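Side-chain contacts in RTX toxin RtxA (Vibrio vulnificus MO6-24/O, PDB 6IMP), which is a virulence toxin whose alpha/beta-hydrolase-fold domain probably acts as a hydrolase: residues A[81-86]-A[159-164]; A[175-180]-A[289-294]; A[212-217]-A[228-233]. All coordinates share one frame; numbering follows the deposited sequence.

Contact 1 of 3, residues A[81-86]-A[159-164]; sequences GYYHQG and NYLVND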
ATOM      1  N   GLY A  81      -0.176  13.079  -3.803  1.00 81.17           N
ATOM      2  CA  GLY A  81       1.230  12.709  -3.674  1.00 85.52           C
ATOM      3  C   GLY A  81       2.019  13.003  -4.935  1.00 83.48           C
ATOM      4  O   GLY A  81       1.774  14.000  -5.616  1.00 82.58           O
ATOM      5  N   TYR A  82       2.974  12.134  -5.246  1.00 84.14           N
ATOM      6  CA  TYR A  82       3.825  12.325  -6.417  1.00 77.62           C
ATOM      7  C   TYR A  82       3.768  11.143  -7.373  1.00 78.39           C
ATOM      8  O   TYR A  82       3.402  10.018  -7.006  1.00 66.56           O
ATOM      9  CB  TYR A  82       5.271  12.598  -6.010  1.00 66.02           C
ATOM     10  CG  TYR A  82       5.438  13.759  -5.055  1.00 68.46           C
ATOM     11  CD1 TYR A  82       5.046  13.651  -3.730  1.00 65.20           C
ATOM     12  CD2 TYR A  82       6.030  14.952  -5.466  1.00 72.96           C
ATOM     13  CE1 TYR A  82       5.211  14.701  -2.844  1.00 70.29           C
ATOM     14  CE2 TYR A  82       6.215  16.007  -4.582  1.00 72.45           C
ATOM     15  CZ  TYR A  82       5.800  15.884  -3.272  1.00 72.60           C
ATOM     16  OH  TYR A  82       5.970  16.939  -2.381  1.00 70.89           O
ATOM     17  N   TYR A  83       4.075  11.447  -8.626  1.00 84.57           N
ATOM     18  CA  TYR A  83       4.473  10.459  -9.605  1.00 80.66           C
ATOM     19  C   TYR A  83       5.960  10.630  -9.828  1.00 82.63           C
ATOM     20  O   TYR A  83       6.385  11.659 -10.338  1.00 84.80           O
ATOM     21  CB  TYR A  83       3.728  10.707 -10.907  1.00 76.26           C
ATOM     22  CG  TYR A  83       3.904   9.614 -11.911  1.00 74.55           C
ATOM     23  CD1 TYR A  83       3.060   8.516 -11.916  1.00 76.71           C
ATOM     24  CD2 TYR A  83       4.911   9.673 -12.865  1.00 74.24           C
ATOM     25  CE1 TYR A  83       3.210   7.496 -12.843  1.00 81.04           C
ATOM     26  CE2 TYR A  83       5.070   8.665 -13.801  1.00 78.00           C
ATOM     27  CZ  TYR A  83       4.216   7.576 -13.788  1.00 81.36           C
ATOM     28  OH  TYR A  83       4.368   6.563 -14.710  1.00 82.39           O
ATOM     29  N   HIS A  84       6.753   9.648  -9.404  1.00 94.03           N
ATOM     30  CA  HIS A  84       8.202   9.662  -9.663  1.00 91.06           C
ATOM     31  C   HIS A  84       8.546   8.799 -10.884  1.00 92.13           C
ATOM     32  O   HIS A  84       8.050   7.676 -11.003  1.00 82.14           O
ATOM     33  CB  HIS A  84       8.980   9.122  -8.468  1.00 91.02           C
ATOM     34  CG  HIS A  84       8.447   9.537  -7.133  1.00 88.06           C
ATOM     35  ND1 HIS A  84       8.790  10.731  -6.533  1.00 87.86           N
ATOM     36  CD2 HIS A  84       7.724   8.853  -6.216  1.00 87.61           C
ATOM     37  CE1 HIS A  84       8.251  10.789  -5.328  1.00 82.55           C
ATOM     38  NE2 HIS A  84       7.603   9.660  -5.107  1.00 92.51           N
ATOM     39  N   GLN A  85       9.449   9.288 -11.741  1.00105.32           N
ATOM     40  CA  GLN A  85       9.797   8.572 -12.992  1.00108.09           C
ATOM     41  C   GLN A  85      11.282   8.255 -13.176  1.00103.68           C
ATOM     42  O   GLN A  85      12.153   8.846 -12.533  1.00 96.91           O
ATOM     43  CB  GLN A  85       9.257   9.303 -14.233  1.00111.84           C
ATOM     44  CG  GLN A  85       9.746  10.723 -14.428  1.00119.21           C
ATOM     45  CD  GLN A  85       8.623  11.659 -14.830  1.00127.71           C
ATOM     46  OE1 GLN A  85       7.928  11.420 -15.822  1.00122.85           O
ATOM     47  NE2 GLN A  85       8.415  12.712 -14.043  1.00125.29           N
ATOM     48  N   GLY A  86      11.543   7.310 -14.077  1.00100.96           N
ATOM     49  CA  GLY A  86      12.900   6.852 -14.379  1.00 98.86           C
ATOM     50  C   GLY A  86      13.673   7.820 -15.252  1.00 90.07           C
ATOM     51  O   GLY A  86      14.878   7.995 -15.076  1.00 94.18           O
ATOM     52  N   ASN A 159      -6.893   3.738 -11.647  1.00 88.98           N
ATOM     53  CA  ASN A 159      -7.520   4.366 -12.802  1.00 87.00           C
ATOM     54  C   ASN A 159      -6.694   5.537 -13.308  1.00 82.97           C
ATOM     55  O   ASN A 159      -6.555   5.707 -14.509  1.00100.50           O
ATOM     56  CB  ASN A 159      -8.944   4.814 -12.478  1.00 87.08           C
ATOM     57  CG  ASN A 159      -9.912   3.650 -12.372  1.00 89.36           C
ATOM     58  OD1 ASN A 159      -9.865   2.699 -13.164  1.00 91.21           O
ATOM     59  ND2 ASN A 159     -10.801   3.722 -11.394  1.00 98.36           N
ATOM     60  N   TYR A 160      -6.077   6.287 -12.399  1.00 76.77           N
ATOM     61  CA  TYR A 160      -5.179   7.392 -12.798  1.00 81.48           C
ATOM     62  C   TYR A 160      -4.024   6.938 -13.701  1.00 86.37           C
ATOM     63  O   TYR A 160      -3.623   7.656 -14.623  1.00 84.05           O
ATOM     64  CB  TYR A 160      -4.615   8.120 -11.572  1.00 76.92           C
ATOM     65  CG  TYR A 160      -3.519   9.097 -11.916  1.00 72.21           C
ATOM     66  CD1 TYR A 160      -3.793  10.231 -12.664  1.00 76.13           C
ATOM     67  CD2 TYR A 160      -2.207   8.870 -11.525  1.00 71.48           C
ATOM     68  CE1 TYR A 160      -2.793  11.131 -13.011  1.00 76.32           C
ATOM     69  CE2 TYR A 160      -1.199   9.770 -11.848  1.00 84.36           C
ATOM     70  CZ  TYR A 160      -1.496  10.902 -12.596  1.00 83.69           C
ATOM     71  OH  TYR A 160      -0.504  11.804 -12.922  1.00 85.73           O
ATOM     72  N   LEU A 161      -3.484   5.755 -13.424  1.00 92.66           N
ATOM     73  CA  LEU A 161      -2.417   5.194 -14.245  1.00 92.90           C
ATOM     74  C   LEU A 161      -2.962   4.824 -15.606  1.00 96.32           C
ATOM     75  O   LEU A 161      -2.511   5.352 -16.623  1.00 91.20           O
ATOM     76  CB  LEU A 161      -1.800   3.964 -13.578  1.00 89.09           C
ATOM     77  CG  LEU A 161      -1.112   4.208 -12.235  1.00 81.82           C
ATOM     78  CD1 LEU A 161      -0.544   2.894 -11.728  1.00 82.05           C
ATOM     79  CD2 LEU A 161      -0.016   5.263 -12.339  1.00 76.90           C
ATOM     80  N   VAL A 162      -3.985   3.969 -15.598  1.00 98.60           N
ATOM     81  CA  VAL A 162      -4.612   3.457 -16.826  1.00105.95           C
ATOM     82  C   VAL A 162      -5.116   4.600 -17.725  1.00115.20           C
ATOM     83  O   VAL A 162      -4.967   4.542 -18.955  1.00109.69           O
ATOM     84  CB  VAL A 162      -5.812   2.520 -16.511  1.00101.73           C
ATOM     85  CG1 VAL A 162      -6.466   2.015 -17.795  1.00 97.05           C
ATOM     86  CG2 VAL A 162      -5.377   1.334 -15.657  1.00105.93           C
ATOM     87  N   ASN A 163      -5.682   5.642 -17.097  1.00109.95           N
ATOM     88  CA  ASN A 163      -6.611   6.571 -17.772  1.00102.16           C
ATOM     89  C   ASN A 163      -6.079   7.971 -18.037  1.00106.79           C
ATOM     90  O   ASN A 163      -6.417   8.571 -19.062  1.00139.02           O
ATOM     91  CB  ASN A 163      -7.893   6.760 -16.960  1.00 94.22           C
ATOM     92  CG  ASN A 163      -8.691   5.483 -16.799  1.00 90.63           C
ATOM     93  OD1 ASN A 163      -8.259   4.409 -17.207  1.00 98.39           O
ATOM     94  ND2 ASN A 163      -9.874   5.596 -16.196  1.00 77.40           N
ATOM     95  N   ASP A 164      -5.376   8.550 -17.071  1.00100.28           N
ATOM     96  CA  ASP A 164      -4.717   9.836 -17.315  1.00105.63           C
ATOM     97  C   ASP A 164      -3.404   9.641 -18.067  1.00111.37           C
ATOM     98  O   ASP A 164      -2.913  10.576 -18.693  1.00128.53           O
ATOM     99  CB  ASP A 164      -4.492  10.623 -16.013  1.00109.51           C
ATOM    100  CG  ASP A 164      -5.761  11.272 -15.499  1.00108.82           C
ATOM    101  OD1 ASP A 164      -6.799  11.142 -16.154  1.00126.54           O
ATOM    102  OD2 ASP A 164      -5.736  11.914 -14.432  1.00103.06           O
TER
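Tyr83 and Leu161 make the nearer of two apolar contacts between strand 78-84 and helix 147-164, with Tyr83 CE1 4.0 Å from Leu161 CD2. The methyl group comes up to the edge of the tyrosine ring, near its plane, so the two side chains slant past one another without stacking. Tyr83 projects toward the helix with CG anti to its backbone N (chi1 -171°), which directs the ring at the helix. Leu161 bends in from the flank of the helix: its CG is anti to the carbonyl carbon (chi1 -63°), and this brings CD2 round to the strand. In the second contact Tyr83 CD1 lies 4.4 Å from Tyr160 CE2, the two rings meeting obliquely. All three residues are buried, yet the backbones stay well apart, the CA atoms of Tyr83 and Leu161 being 9.8 Å from each other.

No hydrogen bond crosses this interface, and the polar ends of both tyrosines are engaged outside it. Tyr160 OH is hydrogen-bonded to NZ of Lys165, whose ammonium group also makes a cation-pi contact with the Tyr83 ring, while Tyr83 OH has a weak bond to Asp129. One lysine thus engages both tyrosines, the hydroxyl of one and the ring of the other.

Backbone bonding sets Tyr83 within the sheet, next to Gln68 of strand 67-73. Leu131 of the neighbouring strand 129-133 touches both Tyr83 and Leu161. Helix 147-164 connects the parallel strands 129-133 and 172-177 as a beta-alpha-beta crossover of the alpha/beta hydrolase fold.

Contact 2 of 3, residues A[175-180]-A[289-294]; sequences HGYSMG and EASNRL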
ATOM      1  N   HIS A 175       2.931  -2.724  -5.681  1.00 67.84           N
ATOM      2  CA  HIS A 175       3.797  -2.851  -4.526  1.00 68.35           C
ATOM      3  C   HIS A 175       2.961  -2.504  -3.317  1.00 61.32           C
ATOM      4  O   HIS A 175       2.693  -1.333  -3.048  1.00 67.43           O
ATOM      5  CB  HIS A 175       4.992  -1.895  -4.641  1.00 69.71           C
ATOM      6  CG  HIS A 175       6.037  -2.094  -3.584  1.00 70.22           C
ATOM      7  ND1 HIS A 175       7.351  -1.720  -3.761  1.00 65.68           N
ATOM      8  CD2 HIS A 175       5.966  -2.632  -2.344  1.00 74.93           C
ATOM      9  CE1 HIS A 175       8.043  -2.017  -2.680  1.00 68.03           C
ATOM     10  NE2 HIS A 175       7.227  -2.569  -1.803  1.00 77.60           N
ATOM     11  N   GLY A 176       2.512  -3.530  -2.616  1.00 57.49           N
ATOM     12  CA  GLY A 176       1.713  -3.349  -1.402  1.00 60.74           C
ATOM     13  C   GLY A 176       2.548  -3.585  -0.163  1.00 57.33           C
ATOM     14  O   GLY A 176       2.819  -4.735   0.197  1.00 61.18           O
ATOM     15  N   TYR A 177       2.989  -2.501   0.466  1.00 51.71           N
ATOM     16  CA  TYR A 177       3.770  -2.592   1.702  1.00 56.46           C
ATOM     17  C   TYR A 177       2.716  -2.755   2.788  1.00 57.69           C
ATOM     18  O   TYR A 177       1.652  -2.145   2.720  1.00 66.48           O
ATOM     19  CB  TYR A 177       4.760  -1.414   1.795  1.00 61.59           C
ATOM     20  CG  TYR A 177       5.438  -1.212   3.153  1.00 58.43           C
ATOM     21  CD1 TYR A 177       6.274  -2.189   3.702  1.00 57.09           C
ATOM     22  CD2 TYR A 177       5.326  -0.010   3.825  1.00 54.76           C
ATOM     23  CE1 TYR A 177       6.881  -2.002   4.930  1.00 53.00           C
ATOM     24  CE2 TYR A 177       5.946   0.187   5.042  1.00 56.06           C
ATOM     25  CZ  TYR A 177       6.719  -0.815   5.588  1.00 56.20           C
ATOM     26  OH  TYR A 177       7.340  -0.606   6.792  1.00 58.95           O
ATOM     27  N   SER A 178       3.001  -3.618   3.766  1.00 63.80           N
ATOM     28  CA  SER A 178       2.417  -3.598   5.114  1.00 64.78           C
ATOM     29  C   SER A 178       0.879  -3.643   5.002  1.00 64.39           C
ATOM     30  O   SER A 178       0.366  -4.519   4.305  1.00 68.51           O
ATOM     31  CB  SER A 178       2.931  -2.376   5.883  1.00 63.01           C
ATOM     32  OG  SER A 178       2.761  -2.554   7.272  1.00 55.60           O
ATOM     33  N   MET A 179       0.150  -2.714   5.636  1.00 59.96           N
ATOM     34  CA  MET A 179      -1.316  -2.584   5.411  1.00 60.27           C
ATOM     35  C   MET A 179      -1.659  -2.433   3.933  1.00 57.08           C
ATOM     36  O   MET A 179      -2.717  -2.850   3.500  1.00 58.81           O
ATOM     37  CB  MET A 179      -1.890  -1.390   6.177  1.00 62.05           C
ATOM     38  CG  MET A 179      -3.372  -1.083   5.927  1.00 58.89           C
ATOM     39  SD  MET A 179      -4.011   0.164   7.090  1.00 59.43           S
ATOM     40  CE  MET A 179      -3.766   1.640   6.116  1.00 60.83           C
ATOM     41  N   GLY A 180      -0.766  -1.803   3.178  1.00 59.26           N
ATOM     42  CA  GLY A 180      -0.818  -1.822   1.711  1.00 59.24           C
ATOM     43  C   GLY A 180      -0.906  -3.227   1.128  1.00 60.96           C
ATOM     44  O   GLY A 180      -1.544  -3.439   0.103  1.00 57.12           O
ATOM     45  N   GLU A 289      10.552  -2.236   9.119  1.00 66.80           N
ATOM     46  CA  GLU A 289      10.667  -0.865   8.610  1.00 78.19           C
ATOM     47  C   GLU A 289      11.928  -0.623   7.767  1.00 77.83           C
ATOM     48  O   GLU A 289      12.146   0.494   7.281  1.00 80.93           O
ATOM     49  CB  GLU A 289      10.635   0.140   9.769  1.00 82.34           C
ATOM     50  CG  GLU A 289       9.399   0.034  10.641  1.00 92.92           C
ATOM     51  CD  GLU A 289       9.274   1.180  11.622  1.00105.85           C
ATOM     52  OE1 GLU A 289       8.894   2.292  11.193  1.00113.46           O
ATOM     53  OE2 GLU A 289       9.531   0.958  12.829  1.00117.80           O
ATOM     54  N   ALA A 290      12.742  -1.655   7.576  1.00 69.25           N
ATOM     55  CA  ALA A 290      14.028  -1.487   6.889  1.00 70.87           C
ATOM     56  C   ALA A 290      13.860  -1.528   5.367  1.00 65.32           C
ATOM     57  O   ALA A 290      14.339  -2.445   4.704  1.00 65.35           O
ATOM     58  CB  ALA A 290      15.018  -2.546   7.349  1.00 67.87           C
ATOM     59  N   SER A 291      13.202  -0.510   4.825  1.00 63.85           N
ATOM     60  CA  SER A 291      12.740  -0.544   3.435  1.00 73.05           C
ATOM     61  C   SER A 291      13.912  -0.447   2.463  1.00 77.32           C
ATOM     62  O   SER A 291      13.995  -1.196   1.481  1.00 67.84           O
ATOM     63  CB  SER A 291      11.749   0.598   3.168  1.00 70.53           C
ATOM     64  OG  SER A 291      10.481   0.326   3.740  1.00 73.13           O
ATOM     65  N   ASN A 292      14.817   0.484   2.748  1.00 79.23           N
ATOM     66  CA  ASN A 292      15.943   0.724   1.881  1.00 78.53           C
ATOM     67  C   ASN A 292      16.835  -0.503   1.814  1.00 78.06           C
ATOM     68  O   ASN A 292      17.114  -1.019   0.723  1.00 75.46           O
ATOM     69  CB  ASN A 292      16.747   1.911   2.378  1.00 79.13           C
ATOM     70  CG  ASN A 292      17.895   2.240   1.465  1.00 81.85           C
ATOM     71  OD1 ASN A 292      17.785   2.114   0.241  1.00 79.80           O
ATOM     72  ND2 ASN A 292      19.018   2.624   2.050  1.00 81.46           N
ATOM     73  N   ARG A 293      17.262  -0.970   2.987  1.00 80.16           N
ATOM     74  CA  ARG A 293      18.066  -2.200   3.105  1.00 98.29           C
ATOM     75  C   ARG A 293      17.409  -3.382   2.342  1.00 91.01           C
ATOM     76  O   ARG A 293      18.082  -4.098   1.593  1.00 89.66           O
ATOM     77  CB  ARG A 293      18.305  -2.573   4.593  1.00112.76           C
ATOM     78  CG  ARG A 293      19.434  -1.801   5.308  1.00122.46           C
ATOM     79  CD  ARG A 293      20.763  -2.573   5.374  1.00140.54           C
ATOM     80  NE  ARG A 293      20.745  -3.719   6.305  1.00151.38           N
ATOM     81  CZ  ARG A 293      21.742  -4.603   6.463  1.00139.32           C
ATOM     82  NH1 ARG A 293      21.640  -5.828   5.931  1.00113.36           N
ATOM     83  NH2 ARG A 293      22.844  -4.273   7.143  1.00131.67           N
ATOM     84  N   LEU A 294      16.094  -3.539   2.494  1.00 78.32           N
ATOM     85  CA  LEU A 294      15.356  -4.619   1.823  1.00 73.87           C
ATOM     86  C   LEU A 294      15.290  -4.419   0.307  1.00 77.21           C
ATOM     87  O   LEU A 294      15.544  -5.354  -0.467  1.00 66.54           O
ATOM     88  CB  LEU A 294      13.944  -4.746   2.405  1.00 66.01           C
ATOM     89  CG  LEU A 294      12.992  -5.728   1.705  1.00 63.23           C
ATOM     90  CD1 LEU A 294      12.184  -6.520   2.715  1.00 64.73           C
ATOM     91  CD2 LEU A 294      12.052  -4.996   0.767  1.00 64.56           C
TER
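Tyr177, on strand 172-177, meets Glu289 and Ser291 through the far end of its ring. Its CG is anti to the backbone N (chi1 168°), and the ring reaches out toward the start of helix 291-302. The tight part lies here: Tyr177 OH is 3.8 Å from Glu289 CA, touching the backbone of the loop and not a side-chain tip. Close by, Tyr177 CZ is 4.3 Å from Ser291 OG. The ring lies between two serines: Ser291 OG stands above its plane, offset toward the rim, while on the opposite side Ser178 CB sits 3.8 Å from the plane, over the centre. No hydrogen bond joins the two segments directly. The phenol instead bonds to the carbonyl oxygen of His288, just before Glu289, and Ser291 OG is taken by Arg205 NH2, so both buried polar groups have partners. The ring also meets the imidazole of His288 with planes about 30° apart.

The chain from Tyr177 to Gly180 forms a type II' turn in which Ser178 has a positive phi of 55°. Together with the Gly176, Ser178, Gly180 spacing, this is consistent with the nucleophile elbow of alpha/beta hydrolases; Ser178 OG is hydrogen-bonded to His288 NE2, as expected of a serine-histidine pair in such an enzyme. Tyr177 thus touches the segment that directly follows this histidine.

On the solvent side the packing thins out. The exposed Glu289 heads away from the strand, its nearest side-chain atom, CG, being 4.4 Å from Tyr177 OH, and its carboxylate extends farther still from the tyrosine.

Contact 3 of 3, residues A[212-217]-A[228-233]; sequences KAITAH and AIAKAV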
ATOM      1  N   LYS A 212      -4.066 -10.185  13.228  1.00 84.53           N
ATOM      2  CA  LYS A 212      -2.744 -10.780  13.357  1.00 81.37           C
ATOM      3  C   LYS A 212      -1.647  -9.723  13.412  1.00 76.51           C
ATOM      4  O   LYS A 212      -0.581  -9.948  13.983  1.00 81.51           O
ATOM      5  CB  LYS A 212      -2.510 -11.762  12.211  1.00 83.81           C
ATOM      6  CG  LYS A 212      -3.371 -13.015  12.355  1.00 97.00           C
ATOM      7  CD  LYS A 212      -3.343 -13.910  11.122  1.00105.67           C
ATOM      8  CE  LYS A 212      -3.017 -15.361  11.470  1.00108.15           C
ATOM      9  NZ  LYS A 212      -2.006 -15.932  10.531  1.00106.09           N
ATOM     10  N   ALA A 213      -1.927  -8.558  12.845  1.00 66.98           N
ATOM     11  CA  ALA A 213      -1.056  -7.409  12.997  1.00 63.23           C
ATOM     12  C   ALA A 213      -1.166  -6.799  14.389  1.00 64.13           C
ATOM     13  O   ALA A 213      -0.157  -6.409  14.976  1.00 67.84           O
ATOM     14  CB  ALA A 213      -1.380  -6.370  11.941  1.00 66.16           C
ATOM     15  N   ILE A 214      -2.396  -6.682  14.892  1.00 66.95           N
ATOM     16  CA  ILE A 214      -2.643  -6.164  16.241  1.00 71.18           C
ATOM     17  C   ILE A 214      -2.013  -7.106  17.269  1.00 75.51           C
ATOM     18  O   ILE A 214      -1.343  -6.659  18.206  1.00 65.86           O
ATOM     19  CB  ILE A 214      -4.163  -5.978  16.506  1.00 76.04           C
ATOM     20  CG1 ILE A 214      -4.648  -4.689  15.820  1.00 77.68           C
ATOM     21  CG2 ILE A 214      -4.464  -5.901  18.008  1.00 72.43           C
ATOM     22  CD1 ILE A 214      -6.137  -4.618  15.581  1.00 75.76           C
ATOM     23  N   THR A 215      -2.216  -8.406  17.040  1.00 73.41           N
ATOM     24  CA  THR A 215      -1.600  -9.496  17.809  1.00 81.28           C
ATOM     25  C   THR A 215      -0.066  -9.438  17.885  1.00 87.02           C
ATOM     26  O   THR A 215       0.507  -9.661  18.952  1.00104.63           O
ATOM     27  CB  THR A 215      -2.021 -10.865  17.215  1.00 84.89           C
ATOM     28  OG1 THR A 215      -3.346 -11.195  17.652  1.00 83.41           O
ATOM     29  CG2 THR A 215      -1.069 -11.989  17.623  1.00 85.74           C
ATOM     30  N   ALA A 216       0.592  -9.184  16.756  1.00 85.42           N
ATOM     31  CA  ALA A 216       2.064  -9.203  16.693  1.00 81.43           C
ATOM     32  C   ALA A 216       2.678  -8.126  17.576  1.00 75.34           C
ATOM     33  O   ALA A 216       3.736  -8.326  18.153  1.00 84.40           O
ATOM     34  CB  ALA A 216       2.548  -9.036  15.254  1.00 76.89           C
ATOM     35  N   HIS A 217       2.006  -6.986  17.660  1.00 81.90           N
ATOM     36  CA  HIS A 217       2.492  -5.830  18.424  1.00 92.98           C
ATOM     37  C   HIS A 217       2.048  -5.869  19.904  1.00 94.12           C
ATOM     38  O   HIS A 217       2.335  -4.939  20.659  1.00 97.59           O
ATOM     39  CB  HIS A 217       2.016  -4.514  17.766  1.00 96.58           C
ATOM     40  CG  HIS A 217       2.662  -4.223  16.441  1.00100.07           C
ATOM     41  ND1 HIS A 217       2.407  -4.965  15.306  1.00 99.51           N
ATOM     42  CD2 HIS A 217       3.532  -3.254  16.066  1.00106.13           C
ATOM     43  CE1 HIS A 217       3.108  -4.478  14.295  1.00101.34           C
ATOM     44  NE2 HIS A 217       3.796  -3.437  14.729  1.00102.71           N
ATOM     45  N   ALA A 228     -10.182  -9.011  22.615  1.00 96.21           N
ATOM     46  CA  ALA A 228     -11.533  -8.604  22.240  1.00 95.64           C
ATOM     47  C   ALA A 228     -11.479  -7.755  20.985  1.00 94.50           C
ATOM     48  O   ALA A 228     -12.221  -7.982  20.023  1.00 82.71           O
ATOM     49  CB  ALA A 228     -12.181  -7.821  23.373  1.00 96.84           C
ATOM     50  N   ILE A 229     -10.596  -6.768  21.004  1.00 91.03           N
ATOM     51  CA  ILE A 229     -10.435  -5.883  19.871  1.00 82.69           C
ATOM     52  C   ILE A 229      -9.861  -6.647  18.685  1.00 77.20           C
ATOM     53  O   ILE A 229     -10.319  -6.477  17.549  1.00 79.21           O
ATOM     54  CB  ILE A 229      -9.547  -4.690  20.237  1.00 80.75           C
ATOM     55  CG1 ILE A 229     -10.298  -3.784  21.219  1.00 78.56           C
ATOM     56  CG2 ILE A 229      -9.144  -3.917  18.985  1.00 79.07           C
ATOM     57  CD1 ILE A 229      -9.408  -3.159  22.270  1.00 79.28           C
ATOM     58  N   ALA A 230      -8.883  -7.506  18.950  1.00 67.28           N
ATOM     59  CA  ALA A 230      -8.344  -8.372  17.912  1.00 76.15           C
ATOM     60  C   ALA A 230      -9.449  -9.204  17.270  1.00 83.48           C
ATOM     61  O   ALA A 230      -9.545  -9.271  16.050  1.00 86.19           O
ATOM     62  CB  ALA A 230      -7.259  -9.266  18.467  1.00 79.82           C
ATOM     63  N   LYS A 231     -10.302  -9.807  18.099  1.00 93.49           N
ATOM     64  CA  LYS A 231     -11.453 -10.577  17.607  1.00 99.04           C
ATOM     65  C   LYS A 231     -12.468  -9.683  16.908  1.00 91.34           C
ATOM     66  O   LYS A 231     -12.997 -10.044  15.850  1.00 90.13           O
ATOM     67  CB  LYS A 231     -12.149 -11.340  18.746  1.00114.57           C
ATOM     68  CG  LYS A 231     -11.620 -12.752  18.987  1.00130.19           C
ATOM     69  CD  LYS A 231     -12.543 -13.829  18.415  1.00138.06           C
ATOM     70  CE  LYS A 231     -12.059 -15.233  18.755  1.00138.18           C
ATOM     71  NZ  LYS A 231     -10.877 -15.625  17.938  1.00145.09           N
ATOM     72  N   ALA A 232     -12.713  -8.503  17.471  1.00 88.63           N
ATOM     73  CA  ALA A 232     -13.790  -7.624  16.986  1.00 88.69           C
ATOM     74  C   ALA A 232     -13.606  -7.243  15.527  1.00 84.10           C
ATOM     75  O   ALA A 232     -14.537  -6.757  14.890  1.00 81.41           O
ATOM     76  CB  ALA A 232     -13.896  -6.370  17.843  1.00 84.53           C
ATOM     77  N   VAL A 233     -12.408  -7.495  15.005  1.00 84.51           N
ATOM     78  CA  VAL A 233     -11.953  -6.895  13.763  1.00 81.30           C
ATOM     79  C   VAL A 233     -11.477  -7.957  12.746  1.00 78.32           C
ATOM     80  O   VAL A 233     -10.925  -7.623  11.689  1.00 68.35           O
ATOM     81  CB  VAL A 233     -10.884  -5.811  14.086  1.00 79.07           C
ATOM     82  CG1 VAL A 233      -9.487  -6.388  14.259  1.00 73.10           C
ATOM     83  CG2 VAL A 233     -10.913  -4.701  13.064  1.00 78.19           C
TER
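Ile214 and Val233 meet end to end through their methyls, Ile214 CD1 lying 4.0 Å from Val233 CG1. The isoleucine is forked. Its CG1 branch stands beside the backbone N (chi1 -78°) and continues nearly extended to CD1, which goes to the valine. The other branch, CG2, approaches Ala230, where Ile214 CG2 and Ala230 CB are 4.4 Å apart. A single side chain of helix 210-216 thus touches Ala230 of helix 224-232 and Val233 just beyond it. Val233 turns CG1 to the position between its backbone N and carbonyl carbon (chi1 84°), and that methyl is the one offered to Ile214.

Ala230 also points at the opposing helix, and its CB is approached by Thr215 OG1 at 4.4 Å, where Thr215 is exposed. The short alanine probably permits the close approach of the backbones: the CA atoms of Ile214 and Ala230 are 6.3 Å apart. Helix 31-41 lies against the same region, with Glu39 touching Ile214, and Phe35 and Leu36 touching Ile229. The two helices belong to the segment between strands 200-204 and 252-256, where many alpha/beta hydrolases carry a cap.

Polar groups find partners away from the interface. His217 ND1 donates to Ala213 O at 3.0 Å within its own segment, Thr215 OG1 bonds weakly to Thr211 O, and Lys212 forms a salt bridge with Glu264. With no hydrogen bond or salt bridge across it, the contact rests on a few aliphatic groups, which implies a weak directional preference.

How the contacts relate
Contacts 1 and 2 both reach the mixed central sheet, on strands 78-84 and 172-177, and their centres are 20 Å apart. Helix 147-164 of contact 1 directly precedes strand 172-177 of contact 2, so the two follow in series along the chain. Contact 3 lies off the sheet, between helices 210-216 and 224-232; its centre is 21 Å from that of contact 2 and 34 Å from that of contact 1, on the opposite side of the chain's centre from the latter. It is nested in the loop that contact 2 closes. Contact 2, with the putative nucleophile elbow, thus lies on the sheet, roughly midway between contact 1 and the peripheral, possibly cap-like, helical pair of contact 3.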